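PDB 7DWM: transcriptional regulator from Vibrio virus VP882, which probably binds DNA as a dimeric LuxR-type transcriptional regulator, holding the small molecule 3,5-dimethylpyrazin-2-ol in its PAS domain. Local coordinates for residues Phe44-Val48 / Gly49-Arg53; Leu159-Thr162 / Glu163-Leu167; Asp213-Ser217 / Lys218-Ser222. One frame throughout, in Å; residues are numbered along the deposited sequence.

Contact 1. Residues Phe44-Val48 / Gly49-Arg53; sequences FRELV and GMKNR. With A1U (3,5-dimethylpyrazin-2-ol), chain C.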
loop_
_atom_site.group_PDB
_atom_site.type_symbol
_atom_site.label_atom_id
_atom_site.label_comp_id
_atom_site.label_asym_id
_atom_site.label_seq_id
_atom_site.Cartn_x
_atom_site.Cartn_y
_atom_site.Cartn_z
ATOM N N PHE A 44 -3.857 12.069 16.179
ATOM C CA PHE A 44 -2.453 12.432 16.007
ATOM C C PHE A 44 -1.868 12.986 17.295
ATOM O O PHE A 44 -0.745 12.636 17.673
ATOM C CB PHE A 44 -2.269 13.442 14.879
ATOM C CG PHE A 44 -0.833 13.823 14.665
ATOM C CD1 PHE A 44 -0.306 14.967 15.241
ATOM C CD2 PHE A 44 0.006 13.002 13.932
ATOM C CE1 PHE A 44 1.019 15.300 15.063
ATOM C CE2 PHE A 44 1.332 13.333 13.749
ATOM C CZ PHE A 44 1.840 14.482 14.317
ATOM N N ARG A 45 -2.600 13.873 17.971
ATOM C CA ARG A 45 -2.089 14.409 19.221
ATOM C C ARG A 45 -1.969 13.332 20.287
ATOM O O ARG A 45 -1.149 13.469 21.194
ATOM C CB ARG A 45 -3.001 15.521 19.744
ATOM C CG ARG A 45 -2.897 16.860 19.033
ATOM C CD ARG A 45 -3.742 17.904 19.758
ATOM N NE ARG A 45 -4.762 17.280 20.600
ATOM C CZ ARG A 45 -6.046 17.172 20.272
ATOM N NH1 ARG A 45 -6.481 17.651 19.114
ATOM N NH2 ARG A 45 -6.898 16.584 21.104
ATOM N N GLU A 46 -2.701 12.230 20.156
ATOM C CA GLU A 46 -2.570 11.126 21.094
ATOM C C GLU A 46 -1.464 10.152 20.723
ATOM O O GLU A 46 -0.982 9.423 21.598
ATOM C CB GLU A 46 -3.898 10.373 21.202
ATOM C CG GLU A 46 -4.000 9.478 22.419
ATOM C CD GLU A 46 -5.371 9.521 23.051
ATOM O OE1 GLU A 46 -6.212 10.330 22.600
ATOM O OE2 GLU A 46 -5.606 8.744 23.998
ATOM N N LEU A 47 -1.032 10.132 19.462
ATOM C CA LEU A 47 0.088 9.270 19.097
ATOM C C LEU A 47 1.404 9.875 19.572
ATOM O O LEU A 47 2.318 9.155 19.988
ATOM C CB LEU A 47 0.097 9.039 17.589
ATOM C CG LEU A 47 1.240 8.189 17.043
ATOM C CD1 LEU A 47 0.893 6.727 17.231
ATOM C CD2 LEU A 47 1.516 8.490 15.576
ATOM N N VAL A 48 1.507 11.201 19.527
ATOM C CA VAL A 48 2.522 11.923 20.279
ATOM C C VAL A 48 1.947 12.027 21.689
ATOM O O VAL A 48 0.763 11.740 21.897
ATOM C CB VAL A 48 2.813 13.290 19.627
ATOM C CG1 VAL A 48 3.807 14.126 20.435
ATOM C CG2 VAL A 48 3.329 13.093 18.205
ATOM N N GLY A 49 2.762 12.416 22.667
ATOM C CA GLY A 49 2.346 12.473 24.060
ATOM C C GLY A 49 1.235 13.459 24.377
ATOM O O GLY A 49 0.848 13.611 25.540
ATOM N N MET A 50 0.704 14.129 23.350
ATOM C CA MET A 50 -0.255 15.227 23.519
ATOM C C MET A 50 -1.677 14.693 23.699
ATOM O O MET A 50 -2.616 15.031 22.978
ATOM C CB MET A 50 -0.151 16.171 22.329
ATOM C CG MET A 50 1.283 16.518 21.916
ATOM S SD MET A 50 2.232 17.533 23.092
ATOM C CE MET A 50 2.650 16.345 24.357
ATOM N N LYS A 51 -1.832 13.829 24.705
ATOM C CA LYS A 51 -3.135 13.179 25.015
ATOM C C LYS A 51 -4.226 14.234 25.177
ATOM O O LYS A 51 -5.173 14.232 24.382
ATOM C CB LYS A 51 -3.038 12.372 26.309
ATOM C CG LYS A 51 -3.940 11.152 26.390
ATOM C CD LYS A 51 -5.402 11.483 26.329
ATOM C CE LYS A 51 -6.272 10.367 26.866
ATOM N NZ LYS A 51 -5.640 9.675 28.013
ATOM N N ASN A 52 -4.138 15.045 26.226
ATOM C CA ASN A 52 -5.123 16.099 26.427
ATOM C C ASN A 52 -4.587 17.509 26.247
ATOM O O ASN A 52 -5.387 18.450 26.213
ATOM C CB ASN A 52 -5.786 15.972 27.804
ATOM C CG ASN A 52 -4.818 15.552 28.886
ATOM O OD1 ASN A 52 -3.602 15.672 28.739
ATOM N ND2 ASN A 52 -5.360 15.045 29.985
ATOM N N ARG A 53 -3.261 17.665 26.265
ATOM C CA ARG A 53 -2.698 19.017 26.030
ATOM C C ARG A 53 -2.909 19.260 24.543
ATOM O O ARG A 53 -2.428 18.468 23.753
ATOM C CB ARG A 53 -1.278 19.178 26.579
ATOM C CG ARG A 53 -0.169 18.605 25.716
ATOM C CD ARG A 53 1.207 18.864 26.305
ATOM N NE ARG A 53 1.293 18.383 27.675
ATOM C CZ ARG A 53 2.227 17.567 28.141
ATOM N NH1 ARG A 53 3.190 17.127 27.352
ATOM N NH2 ARG A 53 2.196 17.195 29.404
HETATM C CAB A1U C . 5.886 11.723 11.505
HETATM C CAC A1U C . 4.985 11.994 12.564
HETATM C CAE A1U C . 4.353 13.976 11.485
HETATM C CAF A1U C . 5.277 13.626 10.477
HETATM C CAG A1U C . 4.876 11.026 13.711
HETATM C CAH A1U C . 3.523 15.223 11.433
HETATM N NAA A1U C . 6.053 12.544 10.434
HETATM N NAD A1U C . 4.229 13.130 12.525
HETATM O OAI A1U C . 5.371 14.540 9.410
#
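With CG1 of Val48 turned anti to its backbone N (chi1 176°) and CG of Met50 folded back beside its own N (chi1 -45°), the two side chains run the same way and lie alongside each other, Val48 CG1 to Met50 CG 3.8 Å. Val48 is the first residue to leave helical geometry at the end of helix 42-47, and its amide still donates to the last turn, Val48 N to Phe44 O at 3.3 Å. Beyond it the chain doubles back over this end of the helix. Met50 is the centre of an inverse gamma turn closed by a weak bond from Lys51 N to Gly49 O, and its CB comes to 3.9 Å from CB of Arg45. On the outer side, Glu46 and Lys51 also extend side by side. The carboxylate lies against the aliphatic part of the lysine, Glu46 OE2 to Lys51 CE 3.4 Å, while Lys51 NZ stays 4.1 Å from Glu46 OE2. Their opposite charges are therefore near but form no salt bridge. Phe44 faces another way, into the pocket of 3,5-dimethylpyrazin-2-ol. The edge of its ring carrying CE2 and CZ meets the ligand, whose ring nitrogen NAD lies in the plane of the phenyl group, 3.2 Å from Phe44 CE2. The short helix 42-47 of the PAS fold thus contributes Phe44 to the ligand pocket, while the loop after it packs against its end. Arg53 in that loop forms a salt bridge with Asp64, and Met50 packs on Val55 and Met63. Towards the antiparallel sheet, Phe44 rests on Phe105 and Leu47 on Phe103 and Phe105, both on strand 99-110, while the Phe44 ring also meets those of Phe37 and Phe122.

Contact 2. Residues Leu159-Thr162 / Glu163-Leu167; sequences LNLT and EREEL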
loop_
_atom_site.group_PDB
_atom_site.type_symbol
_atom_site.label_atom_id
_atom_site.label_comp_id
_atom_site.label_asym_id
_atom_site.label_seq_id
_atom_site.Cartn_x
_atom_site.Cartn_y
_atom_site.Cartn_z
ATOM N N LEU A 159 10.498 -22.603 14.658
ATOM C CA LEU A 159 11.938 -22.667 14.427
ATOM C C LEU A 159 12.591 -21.311 14.681
ATOM O O LEU A 159 11.945 -20.268 14.578
ATOM C CB LEU A 159 12.234 -23.157 13.009
ATOM C CG LEU A 159 11.542 -22.430 11.856
ATOM C CD1 LEU A 159 12.490 -22.306 10.681
ATOM C CD2 LEU A 159 10.265 -23.150 11.442
ATOM N N ASN A 160 13.882 -21.339 15.004
ATOM C CA ASN A 160 14.610 -20.195 15.553
ATOM C C ASN A 160 15.735 -19.809 14.599
ATOM O O ASN A 160 16.888 -20.207 14.779
ATOM C CB ASN A 160 15.142 -20.519 16.955
ATOM C CG ASN A 160 14.034 -20.697 17.974
ATOM O OD1 ASN A 160 13.360 -21.728 18.004
ATOM N ND2 ASN A 160 13.837 -19.690 18.819
ATOM N N LEU A 161 15.399 -19.028 13.578
ATOM C CA LEU A 161 16.426 -18.503 12.691
ATOM C C LEU A 161 17.221 -17.415 13.401
ATOM O O LEU A 161 16.664 -16.581 14.121
ATOM C CB LEU A 161 15.800 -17.934 11.419
ATOM C CG LEU A 161 14.834 -18.813 10.623
ATOM C CD1 LEU A 161 14.313 -18.051 9.417
ATOM C CD2 LEU A 161 15.508 -20.103 10.192
ATOM N N THR A 162 18.536 -17.430 13.198
ATOM C CA THR A 162 19.388 -16.373 13.712
ATOM C C THR A 162 19.185 -15.101 12.891
ATOM O O THR A 162 18.419 -15.065 11.923
ATOM C CB THR A 162 20.848 -16.815 13.702
ATOM O OG1 THR A 162 21.349 -16.790 12.359
ATOM C CG2 THR A 162 20.977 -18.222 14.264
ATOM N N GLU A 163 19.887 -14.036 13.280
ATOM C CA GLU A 163 19.731 -12.766 12.578
ATOM C C GLU A 163 20.283 -12.847 11.160
ATOM O O GLU A 163 19.611 -12.453 10.196
ATOM C CB GLU A 163 20.416 -11.650 13.368
ATOM C CG GLU A 163 19.644 -11.210 14.603
ATOM C CD GLU A 163 19.923 -9.770 14.989
ATOM O OE1 GLU A 163 19.047 -9.146 15.623
ATOM O OE2 GLU A 163 21.017 -9.264 14.661
ATOM N N ARG A 164 21.495 -13.384 11.007
ATOM C CA ARG A 164 22.060 -13.527 9.670
ATOM C C ARG A 164 21.246 -14.505 8.832
ATOM O O ARG A 164 21.067 -14.297 7.627
ATOM C CB ARG A 164 23.518 -13.976 9.744
ATOM C CG ARG A 164 24.121 -14.296 8.378
ATOM C CD ARG A 164 25.548 -14.791 8.484
ATOM N NE ARG A 164 26.386 -13.851 9.221
ATOM C CZ ARG A 164 27.615 -14.120 9.642
ATOM N NH1 ARG A 164 28.304 -13.203 10.308
ATOM N NH2 ARG A 164 28.159 -15.305 9.399
ATOM N N GLU A 165 20.740 -15.573 9.454
ATOM C CA GLU A 165 19.889 -16.511 8.731
ATOM C C GLU A 165 18.599 -15.843 8.283
ATOM O O GLU A 165 18.108 -16.101 7.178
ATOM C CB GLU A 165 19.592 -17.729 9.606
ATOM C CG GLU A 165 20.749 -18.720 9.680
ATOM C CD GLU A 165 20.652 -19.662 10.867
ATOM O OE1 GLU A 165 21.613 -20.426 11.091
ATOM O OE2 GLU A 165 19.618 -19.645 11.573
ATOM N N GLU A 166 18.040 -14.972 9.126
ATOM C CA GLU A 166 16.862 -14.210 8.729
ATOM C C GLU A 166 17.158 -13.320 7.528
ATOM O O GLU A 166 16.344 -13.227 6.602
ATOM C CB GLU A 166 16.345 -13.386 9.907
ATOM C CG GLU A 166 15.517 -14.196 10.895
ATOM C CD GLU A 166 14.730 -13.330 11.860
ATOM O OE1 GLU A 166 15.174 -12.198 12.146
ATOM O OE2 GLU A 166 13.666 -13.783 12.334
ATOM N N LEU A 167 18.317 -12.654 7.525
ATOM C CA LEU A 167 18.692 -11.825 6.378
ATOM C C LEU A 167 18.830 -12.670 5.113
ATOM O O LEU A 167 18.299 -12.325 4.043
ATOM C CB LEU A 167 20.000 -11.093 6.673
ATOM C CG LEU A 167 19.931 -9.595 6.970
ATOM C CD1 LEU A 167 19.304 -9.352 8.328
ATOM C CD2 LEU A 167 21.316 -8.976 6.911
#
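Thr162 and Glu165 exchange two hydrogen bonds at the start of helix 163-172, each side chain serving the other's backbone amide. Thr162 OG1 accepts from Glu165 N at 3.2 Å, and Glu165 OE2 accepts from Thr162 N at 3.0 Å along an almost straight N-H line (175°). The amide reaches OE2 from above the carboxylate plane, 44° out of it. At Thr162, a chi1 of 75° sets OG1 between the backbone N and the carbonyl carbon, which turns the hydroxyl over the first turn of the helix. CG2 is then left beside the carboxylate, 3.3 Å from Glu165 OE2. This is a capping box with Thr162 as N-cap, opening the first helix of the LuxR-type helix-turn-helix domain. The first regular helical bond follows directly, from Glu166 N to Thr162 O at 2.8 Å. Glu165 is buried, and its charge has partners on helix 189-203: OE2 is shared between Thr162 N and a salt bridge to Lys202, and OE1 pairs with Arg198. These two cations would be expected to stabilise the carboxylate in its ionised form. Lys202 also donates to the carbonyl of Asn160, so one ammonium group holds the carbonyl of Asn160 and the carboxylate of Glu165. Glu166 turns elsewhere. Its CG packs 3.8 Å from Leu161 CB, and its OE1 accepts from the backbone amide of Lys226.

Contact 3. Residues Asp213-Ser217 / Lys218-Ser222; sequences DMAMS and KGYYS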
loop_
_atom_site.group_PDB
_atom_site.type_symbol
_atom_site.label_atom_id
_atom_site.label_comp_id
_atom_site.label_asym_id
_atom_site.label_seq_id
_atom_site.Cartn_x
_atom_site.Cartn_y
_atom_site.Cartn_z
ATOM N N ASP A 213 9.810 -23.515 -1.149
ATOM C CA ASP A 213 8.402 -23.895 -1.066
ATOM C C ASP A 213 7.913 -23.885 0.381
ATOM O O ASP A 213 6.854 -23.320 0.691
ATOM C CB ASP A 213 8.196 -25.270 -1.699
ATOM C CG ASP A 213 8.202 -25.220 -3.213
ATOM O OD1 ASP A 213 7.807 -24.178 -3.780
ATOM O OD2 ASP A 213 8.606 -26.225 -3.835
ATOM N N MET A 214 8.677 -24.505 1.282
ATOM C CA MET A 214 8.300 -24.554 2.691
ATOM C C MET A 214 8.190 -23.153 3.283
ATOM O O MET A 214 7.216 -22.835 3.975
ATOM C CB MET A 214 9.317 -25.387 3.471
ATOM C CG MET A 214 9.069 -26.884 3.426
ATOM S SD MET A 214 10.345 -27.787 4.322
ATOM C CE MET A 214 10.134 -29.435 3.655
ATOM N N ALA A 215 9.187 -22.302 3.028
ATOM C CA ALA A 215 9.173 -20.957 3.591
ATOM C C ALA A 215 8.013 -20.136 3.046
ATOM O O ALA A 215 7.365 -19.395 3.794
ATOM C CB ALA A 215 10.503 -20.258 3.314
ATOM N N MET A 216 7.736 -20.242 1.742
ATOM C CA MET A 216 6.618 -19.497 1.176
ATOM C C MET A 216 5.289 -19.982 1.741
ATOM O O MET A 216 4.372 -19.181 1.959
ATOM C CB MET A 216 6.628 -19.597 -0.349
ATOM C CG MET A 216 7.760 -18.823 -1.005
ATOM S SD MET A 216 7.689 -17.044 -0.706
ATOM C CE MET A 216 8.888 -16.461 -1.905
ATOM N N SER A 217 5.167 -21.285 2.003
ATOM C CA SER A 217 3.905 -21.802 2.515
ATOM C C SER A 217 3.732 -21.558 4.009
ATOM O O SER A 217 2.606 -21.657 4.511
ATOM C CB SER A 217 3.789 -23.300 2.228
ATOM O OG SER A 217 4.150 -24.066 3.364
ATOM N N LYS A 218 4.808 -21.238 4.727
ATOM C CA LYS A 218 4.741 -21.005 6.164
ATOM C C LYS A 218 4.715 -19.524 6.524
ATOM O O LYS A 218 4.924 -19.179 7.690
ATOM C CB LYS A 218 5.913 -21.694 6.864
ATOM C CG LYS A 218 5.642 -23.146 7.231
ATOM C CD LYS A 218 6.914 -23.977 7.203
ATOM C CE LYS A 218 6.735 -25.294 7.943
ATOM N NZ LYS A 218 8.021 -25.806 8.496
ATOM N N GLY A 219 4.473 -18.644 5.553
ATOM C CA GLY A 219 4.334 -17.229 5.837
ATOM C C GLY A 219 5.619 -16.438 5.928
ATOM O O GLY A 219 5.578 -15.268 6.326
ATOM N N TYR A 220 6.760 -17.021 5.560
ATOM C CA TYR A 220 8.035 -16.344 5.758
ATOM C C TYR A 220 8.320 -15.248 4.739
ATOM O O TYR A 220 9.312 -14.528 4.900
ATOM C CB TYR A 220 9.173 -17.366 5.750
ATOM C CG TYR A 220 9.334 -18.076 7.074
ATOM C CD1 TYR A 220 10.080 -17.512 8.100
ATOM C CD2 TYR A 220 8.728 -19.305 7.304
ATOM C CE1 TYR A 220 10.228 -18.155 9.315
ATOM C CE2 TYR A 220 8.868 -19.957 8.516
ATOM C CZ TYR A 220 9.620 -19.378 9.517
ATOM O OH TYR A 220 9.760 -20.024 10.724
ATOM N N TYR A 221 7.500 -15.098 3.693
ATOM C CA TYR A 221 7.704 -13.969 2.791
ATOM C C TYR A 221 7.418 -12.640 3.476
ATOM O O TYR A 221 7.981 -11.610 3.088
ATOM C CB TYR A 221 6.842 -14.104 1.536
ATOM C CG TYR A 221 7.224 -13.099 0.474
ATOM C CD1 TYR A 221 6.580 -11.871 0.384
ATOM C CD2 TYR A 221 8.256 -13.364 -0.417
ATOM C CE1 TYR A 221 6.940 -10.943 -0.573
ATOM C CE2 TYR A 221 8.622 -12.444 -1.378
ATOM C CZ TYR A 221 7.961 -11.234 -1.452
ATOM O OH TYR A 221 8.323 -10.314 -2.409
ATOM N N SER A 222 6.563 -12.641 4.493
ATOM C CA SER A 222 6.200 -11.433 5.218
ATOM C C SER A 222 7.079 -11.204 6.435
ATOM O O SER A 222 6.830 -10.267 7.200
ATOM C CB SER A 222 4.732 -11.485 5.643
ATOM O OG SER A 222 4.520 -12.478 6.631
HETATM O O HOH W 1 5.295 -16.519 2.871
#
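Helix 208-217 ends where the carbonyl of Ala215 takes the amide of Tyr220, Tyr220 N to Ala215 O 3.0 Å, across a turn in which Gly219 adopts left-handed helical angles (phi 84°). This is a glycine C-terminal turn, its 6→1 bond running from Tyr220 N to Ala215 O. Lys218 N divides itself weakly between Met214 O and Ala215 O. Tyr220 CB then packs on Ala215 CB at 4.0 Å, with Ala215 O near the plane of the phenol ring, at its edge. On another side of the helix end Met216 and Tyr221 lie alongside each other in a Met-aromatic contact. A bend at chi2 (-62°) carries the thioether back towards the ring. The methyl CE of Met216 reaches Tyr221 CD2 at 3.5 Å, and SD approaches obliquely, 4.9 Å from the ring centroid. Arg174 makes a cation-pi contact with the same ring. Asp213 OD2 hydrogen-bonds Tyr221 OH of the second subunit, and Tyr221 OH here makes a weak hydrogen bond to Glu135 of that subunit, so the end of helix 208-217 and the loop after it lie at the contact with the second subunit. Between the two backbones sits a water that accepts from Tyr221 N at 2.7 Å and donates to Met216 O at 3.0 Å.

How the contacts relate
The three contacts follow in series along the chain and fall into two regions. Contact 1 lies in the PAS fold, its centre about 37 Å from that of contact 2 and about 38 Å from that of contact 3, with no touch to either. Contacts 2 and 3 mark the beginning of the first helix and the end of the last helix of the LuxR-type domain. Their centres are about 14 Å apart, and Leu159 and Leu161 pack on Tyr220. Helix 189-203 lies beside both, through Lys202 for contact 2 and Phe203 for contact 3. The pocket residue of contact 1 is thus well apart from the two contacts in the probable DNA-binding region.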